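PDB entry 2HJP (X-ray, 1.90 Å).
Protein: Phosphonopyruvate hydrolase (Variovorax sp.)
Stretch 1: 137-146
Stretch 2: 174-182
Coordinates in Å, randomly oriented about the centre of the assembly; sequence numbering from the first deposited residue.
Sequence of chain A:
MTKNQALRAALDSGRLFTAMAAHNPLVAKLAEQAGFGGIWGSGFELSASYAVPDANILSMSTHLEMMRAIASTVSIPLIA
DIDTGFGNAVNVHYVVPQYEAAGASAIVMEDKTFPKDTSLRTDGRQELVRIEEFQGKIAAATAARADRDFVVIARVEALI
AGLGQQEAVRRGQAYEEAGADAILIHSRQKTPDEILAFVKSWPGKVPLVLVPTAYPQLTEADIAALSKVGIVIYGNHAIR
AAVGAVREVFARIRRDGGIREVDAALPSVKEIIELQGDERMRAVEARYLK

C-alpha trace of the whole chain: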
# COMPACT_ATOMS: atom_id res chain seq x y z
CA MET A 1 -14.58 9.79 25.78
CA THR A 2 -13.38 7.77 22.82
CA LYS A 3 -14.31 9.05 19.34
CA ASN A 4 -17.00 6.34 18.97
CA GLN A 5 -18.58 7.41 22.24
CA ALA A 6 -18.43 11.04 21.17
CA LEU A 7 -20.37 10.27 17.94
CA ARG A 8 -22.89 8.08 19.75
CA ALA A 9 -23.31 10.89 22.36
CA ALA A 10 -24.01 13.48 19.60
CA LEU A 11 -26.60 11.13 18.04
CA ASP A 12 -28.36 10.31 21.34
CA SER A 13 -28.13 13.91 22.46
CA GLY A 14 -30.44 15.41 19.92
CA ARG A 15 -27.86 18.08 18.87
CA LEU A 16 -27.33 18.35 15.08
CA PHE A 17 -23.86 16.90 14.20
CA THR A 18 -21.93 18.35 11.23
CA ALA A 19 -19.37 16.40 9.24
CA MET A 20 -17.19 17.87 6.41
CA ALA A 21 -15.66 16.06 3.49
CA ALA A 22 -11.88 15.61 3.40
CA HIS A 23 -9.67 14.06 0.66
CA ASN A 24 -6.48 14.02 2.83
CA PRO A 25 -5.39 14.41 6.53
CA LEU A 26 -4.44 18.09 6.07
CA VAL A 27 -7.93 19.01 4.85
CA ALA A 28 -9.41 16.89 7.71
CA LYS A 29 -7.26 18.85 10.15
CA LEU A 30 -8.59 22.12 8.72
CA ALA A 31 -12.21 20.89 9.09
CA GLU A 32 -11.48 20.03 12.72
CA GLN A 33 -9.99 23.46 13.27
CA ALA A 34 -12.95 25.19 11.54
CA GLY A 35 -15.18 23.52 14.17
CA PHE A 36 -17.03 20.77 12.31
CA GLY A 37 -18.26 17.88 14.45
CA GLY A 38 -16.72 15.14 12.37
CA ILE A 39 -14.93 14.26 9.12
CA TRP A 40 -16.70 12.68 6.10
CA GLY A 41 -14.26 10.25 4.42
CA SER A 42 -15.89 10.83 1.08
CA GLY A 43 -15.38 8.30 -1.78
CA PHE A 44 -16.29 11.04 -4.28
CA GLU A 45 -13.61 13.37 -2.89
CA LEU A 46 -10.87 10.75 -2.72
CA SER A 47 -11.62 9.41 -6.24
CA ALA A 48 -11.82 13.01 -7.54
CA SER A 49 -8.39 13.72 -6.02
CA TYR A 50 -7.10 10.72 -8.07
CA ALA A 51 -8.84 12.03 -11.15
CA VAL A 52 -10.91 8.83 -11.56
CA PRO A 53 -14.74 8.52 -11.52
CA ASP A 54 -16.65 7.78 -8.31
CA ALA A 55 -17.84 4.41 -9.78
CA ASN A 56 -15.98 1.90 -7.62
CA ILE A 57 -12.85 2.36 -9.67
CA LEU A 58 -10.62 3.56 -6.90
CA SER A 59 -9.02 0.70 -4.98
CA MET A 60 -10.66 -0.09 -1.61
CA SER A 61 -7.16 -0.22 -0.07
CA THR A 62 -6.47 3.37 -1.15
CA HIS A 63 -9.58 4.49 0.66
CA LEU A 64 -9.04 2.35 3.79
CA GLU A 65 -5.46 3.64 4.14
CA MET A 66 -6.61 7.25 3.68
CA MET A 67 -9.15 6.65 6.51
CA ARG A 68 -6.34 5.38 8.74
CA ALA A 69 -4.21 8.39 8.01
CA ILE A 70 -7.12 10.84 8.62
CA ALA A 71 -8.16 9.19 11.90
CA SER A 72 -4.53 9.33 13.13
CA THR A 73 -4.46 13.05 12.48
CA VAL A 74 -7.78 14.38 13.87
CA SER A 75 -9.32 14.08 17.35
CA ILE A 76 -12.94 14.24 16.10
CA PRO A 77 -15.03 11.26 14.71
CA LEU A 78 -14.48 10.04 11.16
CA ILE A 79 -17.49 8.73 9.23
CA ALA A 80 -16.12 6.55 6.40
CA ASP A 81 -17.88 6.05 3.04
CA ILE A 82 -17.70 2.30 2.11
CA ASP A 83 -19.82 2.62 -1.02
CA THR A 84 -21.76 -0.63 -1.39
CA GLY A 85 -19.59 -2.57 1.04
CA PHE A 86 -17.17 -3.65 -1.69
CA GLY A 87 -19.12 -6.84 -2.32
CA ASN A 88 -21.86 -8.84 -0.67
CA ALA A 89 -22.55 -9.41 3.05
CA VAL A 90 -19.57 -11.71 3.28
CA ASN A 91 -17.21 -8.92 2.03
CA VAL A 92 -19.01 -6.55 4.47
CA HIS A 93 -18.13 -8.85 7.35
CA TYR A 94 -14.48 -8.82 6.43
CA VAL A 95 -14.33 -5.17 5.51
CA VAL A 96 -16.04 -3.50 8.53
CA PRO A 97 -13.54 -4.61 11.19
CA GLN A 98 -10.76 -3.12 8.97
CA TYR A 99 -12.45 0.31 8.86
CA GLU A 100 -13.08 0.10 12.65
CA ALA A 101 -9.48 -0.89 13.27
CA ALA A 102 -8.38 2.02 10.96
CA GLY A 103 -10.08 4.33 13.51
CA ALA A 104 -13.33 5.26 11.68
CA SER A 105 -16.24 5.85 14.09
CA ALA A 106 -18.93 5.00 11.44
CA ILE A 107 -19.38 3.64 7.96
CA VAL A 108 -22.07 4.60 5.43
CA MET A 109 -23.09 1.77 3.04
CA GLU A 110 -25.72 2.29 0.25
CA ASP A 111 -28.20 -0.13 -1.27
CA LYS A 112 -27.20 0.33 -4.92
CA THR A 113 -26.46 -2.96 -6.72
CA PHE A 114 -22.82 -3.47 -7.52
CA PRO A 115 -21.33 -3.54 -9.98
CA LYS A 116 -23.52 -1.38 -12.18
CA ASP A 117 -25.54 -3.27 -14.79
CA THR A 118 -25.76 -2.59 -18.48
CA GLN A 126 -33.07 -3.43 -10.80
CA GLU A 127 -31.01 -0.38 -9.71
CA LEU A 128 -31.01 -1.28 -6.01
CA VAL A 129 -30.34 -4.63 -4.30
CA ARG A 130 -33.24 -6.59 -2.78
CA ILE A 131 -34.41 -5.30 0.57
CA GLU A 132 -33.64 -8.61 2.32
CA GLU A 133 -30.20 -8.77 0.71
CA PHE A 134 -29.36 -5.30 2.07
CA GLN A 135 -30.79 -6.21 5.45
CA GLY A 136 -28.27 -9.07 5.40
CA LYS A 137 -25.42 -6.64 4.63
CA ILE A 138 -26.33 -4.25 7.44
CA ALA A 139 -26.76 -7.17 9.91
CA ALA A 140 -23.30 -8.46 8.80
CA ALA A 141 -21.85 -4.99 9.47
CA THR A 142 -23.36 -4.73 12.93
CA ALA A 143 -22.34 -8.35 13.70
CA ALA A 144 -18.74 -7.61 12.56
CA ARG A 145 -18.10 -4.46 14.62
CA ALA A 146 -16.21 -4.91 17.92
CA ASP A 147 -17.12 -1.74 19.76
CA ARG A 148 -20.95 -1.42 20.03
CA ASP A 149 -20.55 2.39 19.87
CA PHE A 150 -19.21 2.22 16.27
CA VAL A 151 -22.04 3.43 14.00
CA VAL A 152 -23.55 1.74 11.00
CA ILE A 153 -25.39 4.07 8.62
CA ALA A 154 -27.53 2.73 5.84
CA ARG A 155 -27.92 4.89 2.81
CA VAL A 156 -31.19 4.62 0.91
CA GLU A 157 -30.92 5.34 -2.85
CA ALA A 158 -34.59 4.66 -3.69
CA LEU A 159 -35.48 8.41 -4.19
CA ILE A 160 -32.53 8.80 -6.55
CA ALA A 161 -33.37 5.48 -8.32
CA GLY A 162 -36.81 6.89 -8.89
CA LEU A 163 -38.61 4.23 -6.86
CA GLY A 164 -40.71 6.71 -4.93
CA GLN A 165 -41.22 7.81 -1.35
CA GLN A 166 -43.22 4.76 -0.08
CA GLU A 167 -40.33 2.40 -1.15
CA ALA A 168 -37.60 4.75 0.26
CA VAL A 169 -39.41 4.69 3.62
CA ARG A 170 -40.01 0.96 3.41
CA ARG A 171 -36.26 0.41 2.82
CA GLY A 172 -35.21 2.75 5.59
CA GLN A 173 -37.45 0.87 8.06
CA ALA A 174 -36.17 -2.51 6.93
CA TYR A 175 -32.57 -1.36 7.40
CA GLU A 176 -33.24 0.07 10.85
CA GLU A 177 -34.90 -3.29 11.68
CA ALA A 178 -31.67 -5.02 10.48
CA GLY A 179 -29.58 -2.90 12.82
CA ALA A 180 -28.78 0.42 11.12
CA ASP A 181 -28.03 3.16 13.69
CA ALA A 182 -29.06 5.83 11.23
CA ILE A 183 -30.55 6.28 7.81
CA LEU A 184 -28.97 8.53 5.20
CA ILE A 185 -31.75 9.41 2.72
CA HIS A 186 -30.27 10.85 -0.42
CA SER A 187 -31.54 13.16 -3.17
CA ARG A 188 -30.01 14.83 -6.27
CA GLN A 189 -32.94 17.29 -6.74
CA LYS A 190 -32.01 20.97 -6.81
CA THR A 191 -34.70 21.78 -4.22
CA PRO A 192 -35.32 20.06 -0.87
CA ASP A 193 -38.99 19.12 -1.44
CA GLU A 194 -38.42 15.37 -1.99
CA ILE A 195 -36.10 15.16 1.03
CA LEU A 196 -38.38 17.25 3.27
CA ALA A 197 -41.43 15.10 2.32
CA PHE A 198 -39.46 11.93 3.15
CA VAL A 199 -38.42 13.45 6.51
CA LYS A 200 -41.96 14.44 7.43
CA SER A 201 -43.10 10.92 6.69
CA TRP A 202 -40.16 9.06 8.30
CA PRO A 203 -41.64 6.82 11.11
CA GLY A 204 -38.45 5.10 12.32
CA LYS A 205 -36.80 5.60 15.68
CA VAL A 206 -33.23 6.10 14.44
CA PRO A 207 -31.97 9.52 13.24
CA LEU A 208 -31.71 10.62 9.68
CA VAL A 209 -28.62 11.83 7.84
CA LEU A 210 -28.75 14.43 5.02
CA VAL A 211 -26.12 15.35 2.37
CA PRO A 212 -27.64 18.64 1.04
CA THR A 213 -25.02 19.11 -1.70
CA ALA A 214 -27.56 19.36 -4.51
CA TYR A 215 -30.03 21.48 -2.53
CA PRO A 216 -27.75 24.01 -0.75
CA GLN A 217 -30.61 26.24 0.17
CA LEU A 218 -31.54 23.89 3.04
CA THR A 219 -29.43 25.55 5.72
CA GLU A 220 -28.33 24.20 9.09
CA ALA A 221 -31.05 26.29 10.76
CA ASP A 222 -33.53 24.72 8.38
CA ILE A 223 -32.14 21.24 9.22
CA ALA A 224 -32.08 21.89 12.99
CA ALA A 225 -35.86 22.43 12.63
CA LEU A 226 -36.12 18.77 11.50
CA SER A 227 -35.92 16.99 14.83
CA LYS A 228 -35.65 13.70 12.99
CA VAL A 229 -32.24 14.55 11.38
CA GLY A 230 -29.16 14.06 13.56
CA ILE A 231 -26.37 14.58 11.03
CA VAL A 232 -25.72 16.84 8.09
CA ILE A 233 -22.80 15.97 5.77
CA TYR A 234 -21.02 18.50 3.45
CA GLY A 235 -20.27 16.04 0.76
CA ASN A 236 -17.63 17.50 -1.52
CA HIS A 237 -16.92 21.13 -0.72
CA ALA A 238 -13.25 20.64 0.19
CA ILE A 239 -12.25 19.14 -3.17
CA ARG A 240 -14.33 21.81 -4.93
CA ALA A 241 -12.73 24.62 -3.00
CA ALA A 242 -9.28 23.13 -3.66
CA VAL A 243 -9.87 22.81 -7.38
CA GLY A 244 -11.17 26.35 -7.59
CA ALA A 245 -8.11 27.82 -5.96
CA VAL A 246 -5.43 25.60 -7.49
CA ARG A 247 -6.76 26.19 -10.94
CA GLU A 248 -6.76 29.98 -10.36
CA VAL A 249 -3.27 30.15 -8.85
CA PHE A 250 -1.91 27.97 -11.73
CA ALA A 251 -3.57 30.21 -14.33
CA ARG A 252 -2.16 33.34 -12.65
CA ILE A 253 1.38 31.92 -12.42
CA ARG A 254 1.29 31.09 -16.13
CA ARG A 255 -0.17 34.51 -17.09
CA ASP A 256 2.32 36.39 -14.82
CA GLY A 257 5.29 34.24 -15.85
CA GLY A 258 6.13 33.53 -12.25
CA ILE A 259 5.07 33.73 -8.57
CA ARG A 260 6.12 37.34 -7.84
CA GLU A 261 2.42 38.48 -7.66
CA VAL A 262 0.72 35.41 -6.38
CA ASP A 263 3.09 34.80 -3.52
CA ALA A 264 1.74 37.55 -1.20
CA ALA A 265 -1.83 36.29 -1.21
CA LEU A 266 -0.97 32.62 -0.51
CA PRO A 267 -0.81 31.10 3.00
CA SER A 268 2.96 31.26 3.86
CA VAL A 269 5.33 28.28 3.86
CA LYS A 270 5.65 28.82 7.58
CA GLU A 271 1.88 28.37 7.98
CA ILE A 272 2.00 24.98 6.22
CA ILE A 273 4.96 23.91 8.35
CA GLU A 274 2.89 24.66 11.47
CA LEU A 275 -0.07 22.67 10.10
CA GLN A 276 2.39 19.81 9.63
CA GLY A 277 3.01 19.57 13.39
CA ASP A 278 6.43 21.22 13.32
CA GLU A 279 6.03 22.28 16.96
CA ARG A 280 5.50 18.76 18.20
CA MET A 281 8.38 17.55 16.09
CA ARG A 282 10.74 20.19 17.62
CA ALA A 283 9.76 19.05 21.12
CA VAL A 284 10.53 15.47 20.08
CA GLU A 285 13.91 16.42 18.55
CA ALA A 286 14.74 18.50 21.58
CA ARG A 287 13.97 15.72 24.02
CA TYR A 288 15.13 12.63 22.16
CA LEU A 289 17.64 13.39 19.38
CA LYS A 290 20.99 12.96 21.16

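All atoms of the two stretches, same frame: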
# COMPACT_ATOMS: atom_id res chain seq x y z
N LYS A 137 -26.67 -7.43 4.60
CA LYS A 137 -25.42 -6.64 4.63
C LYS A 137 -25.27 -5.75 5.87
O LYS A 137 -24.21 -5.64 6.49
CB LYS A 137 -25.36 -5.84 3.32
CG LYS A 137 -25.08 -6.79 2.12
CD LYS A 137 -25.25 -6.06 0.80
CE LYS A 137 -24.06 -5.15 0.54
NZ LYS A 137 -23.93 -4.74 -0.92
N ILE A 138 -26.35 -5.10 6.25
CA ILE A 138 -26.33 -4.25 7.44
C ILE A 138 -26.16 -5.14 8.68
O ILE A 138 -25.38 -4.80 9.57
CB ILE A 138 -27.69 -3.51 7.53
CG1 ILE A 138 -27.71 -2.42 6.45
CG2 ILE A 138 -27.93 -2.91 8.94
CD1 ILE A 138 -26.66 -1.27 6.58
N ALA A 139 -26.89 -6.26 8.75
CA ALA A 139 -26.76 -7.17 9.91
C ALA A 139 -25.32 -7.70 9.98
O ALA A 139 -24.76 -7.85 11.08
CB ALA A 139 -27.78 -8.35 9.80
N ALA A 140 -24.72 -8.00 8.82
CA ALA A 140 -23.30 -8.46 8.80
C ALA A 140 -22.38 -7.35 9.35
O ALA A 140 -21.39 -7.65 10.06
CB ALA A 140 -22.84 -8.83 7.35
N ALA A 141 -22.67 -6.08 9.02
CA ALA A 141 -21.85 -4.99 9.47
C ALA A 141 -21.97 -4.84 10.97
O ALA A 141 -20.94 -4.67 11.65
CB ALA A 141 -22.24 -3.65 8.78
N THR A 142 -23.21 -4.85 11.49
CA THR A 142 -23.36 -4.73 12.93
C THR A 142 -22.83 -5.94 13.69
O THR A 142 -22.38 -5.80 14.82
CB THR A 142 -24.82 -4.44 13.39
OG1 THR A 142 -25.68 -5.53 13.00
CG2 THR A 142 -25.30 -3.07 12.80
N ALA A 143 -22.90 -7.12 13.08
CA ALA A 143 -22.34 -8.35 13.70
C ALA A 143 -20.78 -8.25 13.73
O ALA A 143 -20.11 -8.68 14.69
CB ALA A 143 -22.73 -9.63 12.86
N ALA A 144 -20.20 -7.70 12.67
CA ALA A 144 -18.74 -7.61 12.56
C ALA A 144 -18.04 -6.56 13.43
O ALA A 144 -16.86 -6.71 13.76
CB ALA A 144 -18.35 -7.40 11.07
N ARG A 145 -18.73 -5.49 13.82
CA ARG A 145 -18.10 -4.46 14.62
C ARG A 145 -17.76 -4.97 16.02
O ARG A 145 -18.49 -5.79 16.56
CB ARG A 145 -19.02 -3.21 14.74
CG ARG A 145 -20.07 -3.24 15.76
CD ARG A 145 -21.04 -1.99 15.87
NE ARG A 145 -22.40 -2.49 16.20
CZ ARG A 145 -23.54 -1.81 16.03
NH1 ARG A 145 -23.54 -0.55 15.53
NH2 ARG A 145 -24.69 -2.42 16.28
N ALA A 146 -16.64 -4.50 16.57
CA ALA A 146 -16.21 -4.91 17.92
C ALA A 146 -16.79 -3.99 18.96
O ALA A 146 -17.36 -4.45 19.96
CB ALA A 146 -14.66 -4.90 18.05
N ALA A 174 -36.71 -1.16 6.96
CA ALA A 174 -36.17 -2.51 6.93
C ALA A 174 -34.73 -2.50 7.41
O ALA A 174 -34.29 -3.44 8.11
CB ALA A 174 -36.21 -3.07 5.48
N TYR A 175 -33.98 -1.46 7.02
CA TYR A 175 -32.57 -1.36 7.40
C TYR A 175 -32.43 -1.07 8.87
O TYR A 175 -31.52 -1.56 9.53
CB TYR A 175 -31.90 -0.25 6.56
CG TYR A 175 -32.00 -0.48 5.05
CD1 TYR A 175 -31.78 0.57 4.16
CD2 TYR A 175 -32.37 -1.72 4.52
CE1 TYR A 175 -31.93 0.40 2.79
CE2 TYR A 175 -32.53 -1.90 3.15
CZ TYR A 175 -32.31 -0.83 2.28
OH TYR A 175 -32.42 -0.96 0.91
N GLU A 176 -33.30 -0.21 9.41
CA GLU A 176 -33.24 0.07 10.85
C GLU A 176 -33.58 -1.23 11.59
O GLU A 176 -33.02 -1.56 12.60
CB GLU A 176 -34.27 1.13 11.21
CG GLU A 176 -34.49 1.28 12.70
CD GLU A 176 -35.41 2.44 13.03
OE1 GLU A 176 -35.84 3.20 12.15
OE2 GLU A 176 -35.69 2.61 14.21
N GLU A 177 -34.51 -2.00 11.05
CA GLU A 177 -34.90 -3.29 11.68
C GLU A 177 -33.71 -4.24 11.61
O GLU A 177 -33.52 -5.01 12.49
CB GLU A 177 -36.09 -3.85 10.92
CG GLU A 177 -36.56 -5.26 11.23
CD GLU A 177 -37.67 -5.67 10.22
OE1 GLU A 177 -37.55 -6.72 9.52
OE2 GLU A 177 -38.66 -4.88 10.12
N ALA A 178 -32.84 -4.13 10.59
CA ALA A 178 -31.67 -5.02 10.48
C ALA A 178 -30.53 -4.53 11.38
O ALA A 178 -29.49 -5.16 11.48
CB ALA A 178 -31.18 -5.11 8.99
N GLY A 179 -30.68 -3.37 12.00
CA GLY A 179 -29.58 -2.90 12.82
C GLY A 179 -28.95 -1.56 12.48
O GLY A 179 -28.10 -1.09 13.23
N ALA A 180 -29.37 -0.90 11.40
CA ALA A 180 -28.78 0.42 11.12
C ALA A 180 -28.98 1.44 12.27
O ALA A 180 -30.06 1.54 12.87
CB ALA A 180 -29.31 0.97 9.80
N ASP A 181 -27.92 2.19 12.60
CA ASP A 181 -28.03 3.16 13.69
C ASP A 181 -28.56 4.45 13.18
O ASP A 181 -28.94 5.31 13.99
CB ASP A 181 -26.63 3.38 14.30
CG ASP A 181 -26.08 2.10 14.96
OD1 ASP A 181 -26.66 1.71 15.99
OD2 ASP A 181 -25.12 1.47 14.44
N ALA A 182 -28.54 4.60 11.85
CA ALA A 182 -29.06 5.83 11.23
C ALA A 182 -29.35 5.60 9.78
O ALA A 182 -28.83 4.65 9.21
CB ALA A 182 -28.08 6.98 11.41
O HOH W 1 -27.01 -1.08 15.88

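Residues 137–144 form the last turns of a helix that begins earlier in the chain, and Arg-145 is the first residue to leave helical phi/psi. The second stretch also opens as helix, and Gly-179 is the first residue to leave helical phi/psi; its positive phi (121°) accompanies a Schellman motif: Gly-179 N bonds to Glu-176 O (3.0 Å) and Ala-180 N to Tyr-175 O (2.9 Å). These two bonds reach back into the last turn, and the chain turns sharply away from the helix direction. At this phi a side chain would be jammed against the preceding carbonyl oxygen, and an ideal CB would also lie 3.2 Å from Thr-142 OG1, so glycine suits both the turn and the contact. The backbones come nearest at Ala-139 and Ala-178, with CA atoms 5.4 Å apart; the CB of Ala-178 points toward the first stretch and that of Ala-139 sideways, and Ala-139 CA lies 3.7 Å from Ala-178 O.

Ile-138 fills the hollow of the turn and gives the largest area to the contact. Its CG2 packs against Ala-178 CB at 3.9 Å and Ala-180 CB at 4.2 Å, and lies 3.5 Å from Ala-180 N. That amide is already engaged by Tyr-175 O, so the methyl covers a satisfied backbone group in a buried setting. One turn further along, Thr-142 points toward the second stretch, its CG2 resting 3.5 Å from Gly-179 O in a van der Waals contact.

Beyond the helix end, the contact becomes ionic. Arg-145 NH1 donates a hydrogen bond to Asp-181 OD2 (2.8 Å) within a salt bridge, the carboxylate oxygen lying at the guanidinium edge, near its plane. Water 1 reinforces the pairing: it accepts from Arg-145 NH2 (2.7 Å) and donates to Asp-181 OD1 (2.8 Å) and Gly-179 O (2.9 Å), thereby linking the charged pair to the backbone of the turn.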